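Local coordinates for protein phosphothreonine lyase ospF (Shigella flexneri, PDB 3I0U) that acts as a secreted type III effector and phosphothreonine lyase, probably removing phosphate from phosphothreonine in host MAP kinases by beta-elimination, at residues Y28-A33 / L150-Q155; D76-K81 / S143-L148; P92-I97 / S167-G172; S107-W112 / L134-D139. All coordinates share one frame; numbering follows the deposited sequence.

Contact 1 (Y28-A33 / L150-Q155)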
# COMPACT_ATOMS: atom_id res chain seq x y z
N TYR A 28 -6.73 7.75 -12.98
CA TYR A 28 -7.40 8.10 -11.73
C TYR A 28 -6.59 9.04 -10.87
O TYR A 28 -5.37 8.89 -10.72
CB TYR A 28 -7.69 6.83 -10.94
CG TYR A 28 -8.77 6.97 -9.91
CD1 TYR A 28 -10.11 6.73 -10.23
CD2 TYR A 28 -8.46 7.35 -8.62
CE1 TYR A 28 -11.11 6.88 -9.25
CE2 TYR A 28 -9.42 7.50 -7.65
CZ TYR A 28 -10.74 7.27 -7.96
OH TYR A 28 -11.65 7.41 -6.93
N TYR A 29 -7.28 9.99 -10.26
CA TYR A 29 -6.60 11.00 -9.45
C TYR A 29 -7.03 10.95 -8.00
O TYR A 29 -8.21 10.76 -7.68
CB TYR A 29 -6.84 12.37 -10.00
CG TYR A 29 -6.25 12.52 -11.36
CD1 TYR A 29 -4.92 12.90 -11.52
CD2 TYR A 29 -7.02 12.27 -12.51
CE1 TYR A 29 -4.37 13.07 -12.81
CE2 TYR A 29 -6.48 12.42 -13.78
CZ TYR A 29 -5.15 12.83 -13.92
OH TYR A 29 -4.58 12.98 -15.17
N PHE A 30 -6.07 11.13 -7.12
CA PHE A 30 -6.35 11.03 -5.69
C PHE A 30 -6.24 12.42 -5.06
O PHE A 30 -5.20 13.05 -5.13
CB PHE A 30 -5.38 10.03 -5.09
CG PHE A 30 -5.46 8.66 -5.73
CD1 PHE A 30 -6.42 7.75 -5.32
CD2 PHE A 30 -4.60 8.30 -6.76
CE1 PHE A 30 -6.51 6.50 -5.90
CE2 PHE A 30 -4.69 7.07 -7.34
CZ PHE A 30 -5.64 6.14 -6.88
N LYS A 31 -7.35 12.93 -4.53
CA LYS A 31 -7.38 14.18 -3.80
C LYS A 31 -6.50 13.95 -2.57
O LYS A 31 -6.76 13.08 -1.73
CB LYS A 31 -8.83 14.54 -3.45
CG LYS A 31 -9.02 15.51 -2.31
CD LYS A 31 -10.47 15.49 -1.77
CE LYS A 31 -10.57 16.16 -0.34
NZ LYS A 31 -10.46 17.69 -0.38
N VAL A 32 -5.41 14.69 -2.52
CA VAL A 32 -4.43 14.64 -1.44
C VAL A 32 -4.97 15.26 -0.15
O VAL A 32 -5.48 16.39 -0.16
CB VAL A 32 -3.12 15.36 -1.91
CG1 VAL A 32 -2.34 15.98 -0.81
CG2 VAL A 32 -2.26 14.41 -2.72
N ALA A 33 -4.87 14.50 0.94
CA ALA A 33 -5.21 14.95 2.29
C ALA A 33 -4.26 16.06 2.69
O ALA A 33 -3.07 15.95 2.47
CB ALA A 33 -5.09 13.80 3.24
N LEU A 150 -9.07 -2.62 -8.47
CA LEU A 150 -7.79 -2.97 -9.09
C LEU A 150 -7.16 -1.87 -9.92
O LEU A 150 -5.95 -1.72 -9.91
CB LEU A 150 -7.92 -4.22 -9.95
CG LEU A 150 -8.29 -5.50 -9.22
CD1 LEU A 150 -8.60 -6.57 -10.23
CD2 LEU A 150 -7.17 -5.93 -8.27
N HIS A 151 -7.99 -1.11 -10.61
CA HIS A 151 -7.52 0.05 -11.32
C HIS A 151 -7.00 1.06 -10.31
O HIS A 151 -5.84 1.48 -10.41
CB HIS A 151 -8.62 0.65 -12.19
CG HIS A 151 -8.15 1.78 -13.03
ND1 HIS A 151 -7.11 1.66 -13.94
CD2 HIS A 151 -8.55 3.07 -13.09
CE1 HIS A 151 -6.91 2.82 -14.53
NE2 HIS A 151 -7.77 3.69 -14.04
N LYS A 152 -7.83 1.41 -9.32
CA LYS A 152 -7.45 2.34 -8.26
C LYS A 152 -6.11 1.93 -7.64
O LYS A 152 -5.19 2.75 -7.59
CB LYS A 152 -8.56 2.50 -7.21
CG LYS A 152 -9.71 3.43 -7.64
CD LYS A 152 -11.06 3.27 -6.88
CE LYS A 152 -11.07 3.70 -5.40
NZ LYS A 152 -10.42 4.96 -4.91
N ILE A 153 -5.95 0.67 -7.27
CA ILE A 153 -4.66 0.21 -6.73
C ILE A 153 -3.50 0.39 -7.72
O ILE A 153 -2.46 0.86 -7.33
CB ILE A 153 -4.73 -1.27 -6.20
CG1 ILE A 153 -5.75 -1.38 -5.06
CG2 ILE A 153 -3.37 -1.72 -5.73
CD1 ILE A 153 -6.20 -2.76 -4.76
N ARG A 154 -3.69 0.04 -9.01
CA ARG A 154 -2.63 0.22 -10.01
C ARG A 154 -2.16 1.66 -10.08
O ARG A 154 -0.95 1.92 -10.02
CB ARG A 154 -3.12 -0.14 -11.37
CG ARG A 154 -2.75 -1.48 -11.87
CD ARG A 154 -3.16 -1.56 -13.34
NE ARG A 154 -2.03 -2.10 -14.07
CZ ARG A 154 -1.65 -1.74 -15.30
NH1 ARG A 154 -2.32 -0.80 -15.98
NH2 ARG A 154 -0.58 -2.30 -15.85
N GLN A 155 -3.14 2.57 -10.18
CA GLN A 155 -2.93 4.01 -10.25
C GLN A 155 -2.24 4.56 -9.02
O GLN A 155 -1.41 5.43 -9.13
CB GLN A 155 -4.27 4.73 -10.43
CG GLN A 155 -4.98 4.39 -11.73
CD GLN A 155 -4.37 5.06 -12.96
OE1 GLN A 155 -4.27 6.29 -13.06
NE2 GLN A 155 -3.97 4.25 -13.92

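Contact 2 (D76-K81 / S143-L148)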
# COMPACT_ATOMS: atom_id res chain seq x y z
N ASP A 76 -13.04 -9.46 3.05
CA ASP A 76 -11.79 -10.00 3.64
C ASP A 76 -10.48 -9.50 3.02
O ASP A 76 -10.41 -9.25 1.81
CB ASP A 76 -11.73 -11.52 3.47
CG ASP A 76 -13.00 -12.23 3.94
OD1 ASP A 76 -13.23 -12.23 5.17
OD2 ASP A 76 -13.72 -12.82 3.07
N PHE A 77 -9.43 -9.38 3.86
CA PHE A 77 -8.03 -9.43 3.43
C PHE A 77 -7.76 -10.87 3.05
O PHE A 77 -7.89 -11.74 3.87
CB PHE A 77 -7.06 -9.01 4.58
CG PHE A 77 -5.60 -9.30 4.28
CD1 PHE A 77 -4.90 -8.52 3.35
CD2 PHE A 77 -4.92 -10.36 4.90
CE1 PHE A 77 -3.58 -8.79 3.01
CE2 PHE A 77 -3.57 -10.63 4.60
CZ PHE A 77 -2.92 -9.86 3.65
N VAL A 78 -7.37 -11.12 1.81
CA VAL A 78 -7.32 -12.49 1.28
C VAL A 78 -5.88 -12.85 0.84
O VAL A 78 -5.66 -13.76 0.06
CB VAL A 78 -8.47 -12.69 0.21
CG1 VAL A 78 -8.12 -12.11 -1.18
CG2 VAL A 78 -8.91 -14.15 0.13
N GLY A 79 -4.89 -12.11 1.38
CA GLY A 79 -3.47 -12.39 1.16
C GLY A 79 -2.58 -11.36 0.46
O GLY A 79 -1.37 -11.48 0.53
N ASP A 80 -3.17 -10.36 -0.21
CA ASP A 80 -2.45 -9.50 -1.16
C ASP A 80 -1.99 -8.21 -0.53
O ASP A 80 -2.79 -7.48 0.05
CB ASP A 80 -3.38 -9.17 -2.34
CG ASP A 80 -3.66 -10.36 -3.20
OD1 ASP A 80 -2.70 -10.96 -3.73
OD2 ASP A 80 -4.85 -10.71 -3.36
N LYS A 81 -0.70 -7.91 -0.68
CA LYS A 81 -0.08 -6.75 -0.04
C LYS A 81 1.16 -6.21 -0.75
O LYS A 81 1.84 -6.95 -1.46
CB LYS A 81 0.23 -7.03 1.44
CG LYS A 81 1.37 -7.99 1.67
CD LYS A 81 1.55 -8.25 3.18
CE LYS A 81 2.47 -9.43 3.41
NZ LYS A 81 2.31 -9.95 4.77
N SER A 143 -14.69 -13.24 -1.88
CA SER A 143 -13.44 -12.56 -1.61
C SER A 143 -12.73 -11.99 -2.87
O SER A 143 -11.50 -11.99 -2.96
CB SER A 143 -12.53 -13.50 -0.82
OG SER A 143 -13.14 -13.84 0.44
N GLN A 144 -13.51 -11.49 -3.84
CA GLN A 144 -12.98 -11.06 -5.13
C GLN A 144 -12.71 -9.57 -5.22
O GLN A 144 -13.12 -8.78 -4.36
CB GLN A 144 -13.88 -11.50 -6.28
CG GLN A 144 -13.97 -12.99 -6.46
CD GLN A 144 -14.27 -13.33 -7.90
OE1 GLN A 144 -15.45 -13.51 -8.31
NE2 GLN A 144 -13.21 -13.39 -8.71
N TYR A 145 -12.02 -9.19 -6.28
CA TYR A 145 -11.70 -7.81 -6.53
C TYR A 145 -12.47 -7.27 -7.71
O TYR A 145 -12.53 -7.91 -8.75
CB TYR A 145 -10.23 -7.71 -6.83
CG TYR A 145 -9.37 -8.11 -5.67
CD1 TYR A 145 -9.43 -7.41 -4.47
CD2 TYR A 145 -8.48 -9.18 -5.77
CE1 TYR A 145 -8.62 -7.75 -3.41
CE2 TYR A 145 -7.65 -9.52 -4.71
CZ TYR A 145 -7.73 -8.79 -3.54
OH TYR A 145 -6.94 -9.10 -2.46
N SER A 146 -13.03 -6.07 -7.55
CA SER A 146 -13.68 -5.41 -8.66
C SER A 146 -12.62 -4.78 -9.51
O SER A 146 -11.55 -4.46 -9.03
CB SER A 146 -14.65 -4.35 -8.17
OG SER A 146 -13.95 -3.25 -7.69
N ALA A 147 -12.95 -4.56 -10.78
CA ALA A 147 -12.04 -3.91 -11.71
C ALA A 147 -11.61 -2.47 -11.33
O ALA A 147 -10.50 -2.05 -11.66
CB ALA A 147 -12.62 -3.95 -13.08
N LEU A 148 -12.49 -1.74 -10.64
CA LEU A 148 -12.26 -0.34 -10.31
C LEU A 148 -11.28 -0.32 -9.21
O LEU A 148 -10.34 0.49 -9.24
CB LEU A 148 -13.51 0.33 -9.76
CG LEU A 148 -13.84 1.81 -10.04
CD1 LEU A 148 -14.71 2.31 -8.93
CD2 LEU A 148 -12.67 2.75 -10.24

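Contact 3 (P92-I97 / S167-G172)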
# COMPACT_ATOMS: atom_id res chain seq x y z
N PRO A 92 11.30 8.84 7.75
CA PRO A 92 10.35 9.89 8.11
C PRO A 92 10.03 10.87 7.00
O PRO A 92 8.86 11.24 6.83
CB PRO A 92 11.07 10.61 9.27
CG PRO A 92 11.90 9.55 9.86
CD PRO A 92 12.45 8.83 8.69
N LEU A 93 11.06 11.25 6.24
CA LEU A 93 10.88 12.12 5.08
C LEU A 93 9.90 11.52 4.10
O LEU A 93 8.98 12.20 3.70
CB LEU A 93 12.20 12.38 4.37
CG LEU A 93 12.19 13.55 3.42
CD1 LEU A 93 12.00 14.88 4.21
CD2 LEU A 93 13.54 13.45 2.77
N ALA A 94 10.11 10.25 3.76
CA ALA A 94 9.27 9.54 2.83
C ALA A 94 7.84 9.42 3.32
O ALA A 94 6.95 9.41 2.54
CB ALA A 94 9.84 8.17 2.57
N PHE A 95 7.65 9.32 4.62
CA PHE A 95 6.32 9.32 5.16
C PHE A 95 5.68 10.68 4.92
O PHE A 95 4.53 10.75 4.55
CB PHE A 95 6.31 8.97 6.66
CG PHE A 95 4.99 9.22 7.31
CD1 PHE A 95 3.95 8.30 7.15
CD2 PHE A 95 4.74 10.39 8.04
CE1 PHE A 95 2.71 8.54 7.72
CE2 PHE A 95 3.52 10.66 8.61
CZ PHE A 95 2.50 9.76 8.48
N GLN A 96 6.42 11.76 5.14
CA GLN A 96 5.84 13.09 4.96
C GLN A 96 5.44 13.31 3.52
O GLN A 96 4.36 13.85 3.25
CB GLN A 96 6.79 14.18 5.45
CG GLN A 96 6.44 15.60 4.96
CD GLN A 96 7.12 16.69 5.80
OE1 GLN A 96 8.36 16.87 5.75
NE2 GLN A 96 6.30 17.41 6.61
N ILE A 97 6.29 12.84 2.63
CA ILE A 97 6.00 12.88 1.22
C ILE A 97 4.77 12.04 0.83
O ILE A 97 3.94 12.47 0.01
CB ILE A 97 7.26 12.50 0.43
CG1 ILE A 97 8.26 13.67 0.49
CG2 ILE A 97 6.93 11.99 -1.04
CD1 ILE A 97 9.60 13.25 0.14
N SER A 167 10.96 13.37 -5.61
CA SER A 167 11.68 13.97 -4.49
C SER A 167 13.05 13.31 -4.28
O SER A 167 13.73 13.62 -3.30
CB SER A 167 10.87 13.93 -3.21
OG SER A 167 9.52 14.36 -3.42
N LYS A 168 13.46 12.45 -5.21
CA LYS A 168 14.78 11.77 -5.24
C LYS A 168 15.10 11.01 -3.96
O LYS A 168 16.17 11.04 -3.49
CB LYS A 168 15.90 12.72 -5.67
CG LYS A 168 15.91 12.91 -7.18
CD LYS A 168 16.92 13.88 -7.76
CE LYS A 168 16.36 14.40 -9.13
NZ LYS A 168 17.12 15.52 -9.79
N ILE A 169 14.10 10.34 -3.42
CA ILE A 169 14.20 9.48 -2.28
C ILE A 169 14.98 8.20 -2.59
O ILE A 169 14.77 7.59 -3.64
CB ILE A 169 12.78 9.12 -1.80
CG1 ILE A 169 12.05 10.38 -1.32
CG2 ILE A 169 12.80 8.02 -0.73
CD1 ILE A 169 12.69 11.14 -0.13
N ALA A 170 15.87 7.79 -1.69
CA ALA A 170 16.66 6.58 -1.89
C ALA A 170 15.80 5.37 -1.55
O ALA A 170 15.17 5.34 -0.46
CB ALA A 170 17.85 6.60 -1.03
N PRO A 171 15.76 4.37 -2.46
CA PRO A 171 15.17 3.07 -2.19
C PRO A 171 15.93 2.29 -1.13
O PRO A 171 17.11 2.45 -0.97
CB PRO A 171 15.29 2.35 -3.54
CG PRO A 171 16.42 3.02 -4.23
CD PRO A 171 16.27 4.45 -3.85
N GLY A 172 15.23 1.44 -0.39
CA GLY A 172 15.87 0.59 0.59
C GLY A 172 15.96 -0.80 0.05
O GLY A 172 16.01 -1.00 -1.16

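Contact 4 (S107-W112 / L134-D139)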
# COMPACT_ATOMS: atom_id res chain seq x y z
N SER A 107 -7.82 7.01 -1.56
CA SER A 107 -6.90 5.88 -1.55
C SER A 107 -7.69 4.58 -1.54
O SER A 107 -8.72 4.51 -0.91
CB SER A 107 -5.99 5.98 -0.36
OG SER A 107 -5.36 4.73 -0.14
N PRO A 108 -7.22 3.55 -2.26
CA PRO A 108 -7.91 2.24 -2.19
C PRO A 108 -7.37 1.32 -1.05
O PRO A 108 -7.72 0.13 -1.01
CB PRO A 108 -7.59 1.62 -3.57
CG PRO A 108 -6.24 2.15 -3.91
CD PRO A 108 -6.08 3.52 -3.20
N ILE A 109 -6.55 1.86 -0.15
CA ILE A 109 -5.93 1.06 0.87
C ILE A 109 -6.58 1.42 2.19
O ILE A 109 -6.39 2.52 2.68
CB ILE A 109 -4.37 1.30 0.87
CG1 ILE A 109 -3.76 0.97 -0.50
CG2 ILE A 109 -3.65 0.52 1.93
CD1 ILE A 109 -4.03 -0.48 -1.03
N ASP A 110 -7.36 0.52 2.77
CA ASP A 110 -8.04 0.78 4.02
C ASP A 110 -7.20 0.55 5.27
O ASP A 110 -7.51 1.11 6.32
CB ASP A 110 -9.32 -0.05 4.09
CG ASP A 110 -10.38 0.43 3.11
OD1 ASP A 110 -10.53 1.67 2.90
OD2 ASP A 110 -11.08 -0.42 2.54
N LYS A 111 -6.15 -0.27 5.15
CA LYS A 111 -5.25 -0.63 6.26
C LYS A 111 -3.77 -0.55 5.80
O LYS A 111 -3.40 -1.13 4.77
CB LYS A 111 -5.63 -2.00 6.86
CG LYS A 111 -4.68 -2.60 7.90
CD LYS A 111 -5.24 -3.86 8.65
CE LYS A 111 -4.12 -4.64 9.37
NZ LYS A 111 -4.41 -5.13 10.80
N TRP A 112 -2.95 0.22 6.52
CA TRP A 112 -1.51 0.16 6.32
C TRP A 112 -0.80 0.21 7.65
O TRP A 112 -1.42 0.47 8.70
CB TRP A 112 -0.99 1.23 5.37
CG TRP A 112 -1.55 2.63 5.56
CD1 TRP A 112 -2.70 3.13 5.04
CD2 TRP A 112 -0.97 3.70 6.33
NE1 TRP A 112 -2.88 4.43 5.44
CE2 TRP A 112 -1.83 4.82 6.21
CE3 TRP A 112 0.20 3.82 7.10
CZ2 TRP A 112 -1.58 6.05 6.86
CZ3 TRP A 112 0.45 5.03 7.74
CH2 TRP A 112 -0.44 6.13 7.62
N LEU A 134 1.15 -2.14 2.85
CA LEU A 134 -0.14 -1.72 2.34
C LEU A 134 -1.03 -2.95 2.12
O LEU A 134 -0.76 -3.76 1.24
CB LEU A 134 0.07 -0.99 1.00
CG LEU A 134 0.25 0.55 0.99
CD1 LEU A 134 1.07 1.13 2.13
CD2 LEU A 134 0.85 0.98 -0.28
N TYR A 135 -2.11 -3.09 2.88
CA TYR A 135 -2.96 -4.27 2.79
C TYR A 135 -4.15 -4.08 1.88
O TYR A 135 -4.91 -3.11 2.04
CB TYR A 135 -3.46 -4.68 4.16
CG TYR A 135 -2.36 -5.01 5.13
CD1 TYR A 135 -1.81 -6.31 5.20
CD2 TYR A 135 -1.85 -4.02 5.99
CE1 TYR A 135 -0.78 -6.61 6.08
CE2 TYR A 135 -0.82 -4.33 6.92
CZ TYR A 135 -0.31 -5.61 6.95
OH TYR A 135 0.69 -5.88 7.83
N VAL A 136 -4.29 -4.99 0.92
CA VAL A 136 -5.40 -4.98 -0.01
C VAL A 136 -6.50 -5.91 0.53
O VAL A 136 -6.25 -7.09 0.81
CB VAL A 136 -4.96 -5.47 -1.41
CG1 VAL A 136 -6.12 -5.52 -2.35
CG2 VAL A 136 -3.92 -4.59 -1.98
N LYS A 137 -7.70 -5.37 0.67
CA LYS A 137 -8.88 -6.16 0.98
C LYS A 137 -9.84 -6.27 -0.19
O LYS A 137 -9.85 -5.44 -1.08
CB LYS A 137 -9.63 -5.70 2.25
CG LYS A 137 -9.14 -4.47 2.97
CD LYS A 137 -9.24 -4.66 4.49
CE LYS A 137 -7.96 -5.32 5.09
NZ LYS A 137 -8.22 -6.21 6.32
N SER A 138 -10.66 -7.29 -0.18
CA SER A 138 -11.60 -7.51 -1.23
C SER A 138 -12.82 -6.64 -0.98
O SER A 138 -13.10 -6.28 0.17
CB SER A 138 -11.97 -8.98 -1.23
OG SER A 138 -12.82 -9.27 -0.14
N ASP A 139 -13.55 -6.35 -2.07
CA ASP A 139 -14.77 -5.52 -2.04
C ASP A 139 -15.94 -6.22 -2.71
O ASP A 139 -17.02 -5.66 -2.85
CB ASP A 139 -14.52 -4.21 -2.78
CG ASP A 139 -14.02 -4.41 -4.22
OD1 ASP A 139 -13.43 -5.47 -4.56
OD2 ASP A 139 -14.22 -3.49 -5.02

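Contact 1 (Y28-A33 / L150-Q155)
Y28 lays one face of its ring over the aliphatic chain of K152. CG of K152 stands 3.9 Å from the Y28 ring centroid and only 7° off the ring normal, which is the evidence for a CH-pi contact over the centre of the ring. Beyond CG the lysine chain bends at chi3 and chi4, and NZ ends 3.4 Å from the Y28 OH, a weak hydrogen bond. The other end of the tyrosine is held more firmly: its backbone N donates to OE1 of Q155 at 2.9 Å, with an N-H...O angle of 161°. That donor stands above the amide plane, 52° out of it. The side chain of Q155 also packs against Y28, with CG of Q155 3.7 Å from CB of Y28.

F30 presents its ring edge to the same helix. CZ of F30 lies 3.5 Å from the carbonyl O of K152, near the ring plane, and CE2 of F30 is 3.9 Å from CB of Q155. Within the loop, CD2 of Y28 lies over the F30 face, offset toward the rim, while CD1 of F30 sits at the edge of the Y28 ring, in its plane.

Further out, CG of Q155 covers part of one face of the H151 ring, whose NE2 is hydrogen-bonded to P26 O. F30 meets F156 edge-to-face, and the backbone of K31 is bonded at N to D106 and at O to S104. This is loop-on-helix packing: an irregular segment between helices 11-22 and 39-44 packs on helix 147-166 through two aromatic side chains, one firm side-chain-to-backbone bond and one weak bond.

Contact 2 (D76-K81 / S143-L148)
Y145 brings the phenol end of its side chain against V78, whose CG1 lies 3.5 Å from the Y145 OH and 4.1 Å from CZ of the same ring, in an oblique approach. The same hydroxyl donates to OD2 of D80 at 2.8 Å. OD2 of D80 receives it on its anti lone pair, on the side away from OD1. That oxygen lies at the ring edge, near its plane, while the carboxylate plane is turned 53° from the ring. Chi1 of Y145 (-64°) sets CG beside the backbone N, and it is the far end of the ring, OH, that reaches D80.

At the opposite end, OG of S143 donates to OD2 of D76 at 2.9 Å, again on the anti side and 18° out of the carboxylate plane. Between the two polar pairs V78 adds apolar contact, its CG2 sitting 3.8 Å from CB of S143.

The surroundings tie this to the sheet. OD1 of D80 is hydrogen-bonded to Y189 and N191, the Y145 ring also touches V136 and meets F212, and S146 caps the start of helix 147-166 through its bond to the backbone N of L149.

Chemically, the buried D80 carboxylate is gripped at both oxygens by neutral donors, which would be expected to stabilise its ionised form, whereas the D76-S143 pair is a single bond to an exposed aspartate.

Contact 3 (P92-I97 / S167-G172)
A94 on helix 91-102 and I169 in the loop after helix 147-166 bring their CA atoms to 7.1 Å, and a turn further on I97 and S167 stand 8.1 Å apart, a separation bridged by side chains. I169 makes the largest share of the contact. Its CD1 touches two helix residues one turn apart, CD2 of L93 at 3.8 Å and CD1 of I97 at 3.8 Å, so the tip of the isoleucine lies between them. The bend that puts it there is chi2 of I169 at -61°, which turns CD1 off the extended line of the side chain. The other branch, CG2 of I169, approaches CB of A94 more loosely, at 4.4 Å. CD1 of I97 has a second neighbour, CB of S167, at 3.6 Å; the serine OG lies beside the same methyl but is hydrogen-bonded elsewhere, to N163 O. No hydrogen bond joins the two segments, and the contact rests on van der Waals packing, mainly between apolar groups.

Around it, L164 packs against both I97 and I169, while I86 touches both A94 and I169. The backbone of A170 is bonded to A87, and A170 N is also hydrogen-bonded to OE1 of Q90.

A Schellman motif ends helix 147-166 just ahead of the loop. K168, with positive phi, is its C-prime residue, and I169 N bonds back to L164 O. The contact between I169 and L164 is the hydrophobic pairing typical of this motif, and here the same isoleucine side chain also packs onto the neighbouring helix 91-102.

Contact 4 (S107-W112 / L134-D139)
Two neighbouring strands of the central antiparallel sheet, 111-115 and 132-137, meet here, W112 facing L134 as a non-hydrogen-bonded pair with CA atoms 4.6 Å apart. One backbone bond is well made: Y135 N donates to K111 O at 3.0 Å and 162°.

On the sheet face of W112 and L134, CB of W112 lies 3.8 Å from CD1 of L134. I109, still in the loop before the strand, adds its CG2 against CG of L134 at 4.0 Å, the two side chains crossing at about a right angle. This face looks toward helix 91-102, where W112 touches F95 and L134 touches L102.

On the other face K111 passes obliquely by the rim of the Y135 ring. With CG of K111 anti to its backbone N (chi1 172°), that atom comes 3.7 Å from CD2 of Y135, and CE then lies over the ring face, offset toward the rim. NZ is too far for more than a weak cation-pi attraction, and K137 NZ stands 6.0 Å from K111 NZ, a like charge.

D110 is held by R68, Q72 and S73. Ahead of it, an ST turn shapes the loop: I109 N donates to S107 OG at 3.1 Å.

From the N terminus, contact 1 opens first, in the loop after helix 11-22, and closes the longest loop, 116 residues, on helix 147-166. Contact 2 starts at strand 77-78 and closes just before and at the start of the same helix, lying wholly within contact 1. Contact 3 begins on helix 91-102 and closes after helix 147-166, so it crosses contacts 1 and 2. Contact 4, between neighbouring strands, closes the shortest loop and lies within the other three. It is also their spatial hub: I153 of contact 1 packs on V136, D76 and S146 of contact 2 bond to S138 and D139, and F95 of contact 3 meets W112. Contacts 2 and 3 flank the chain centre, about 27 Å apart between centres.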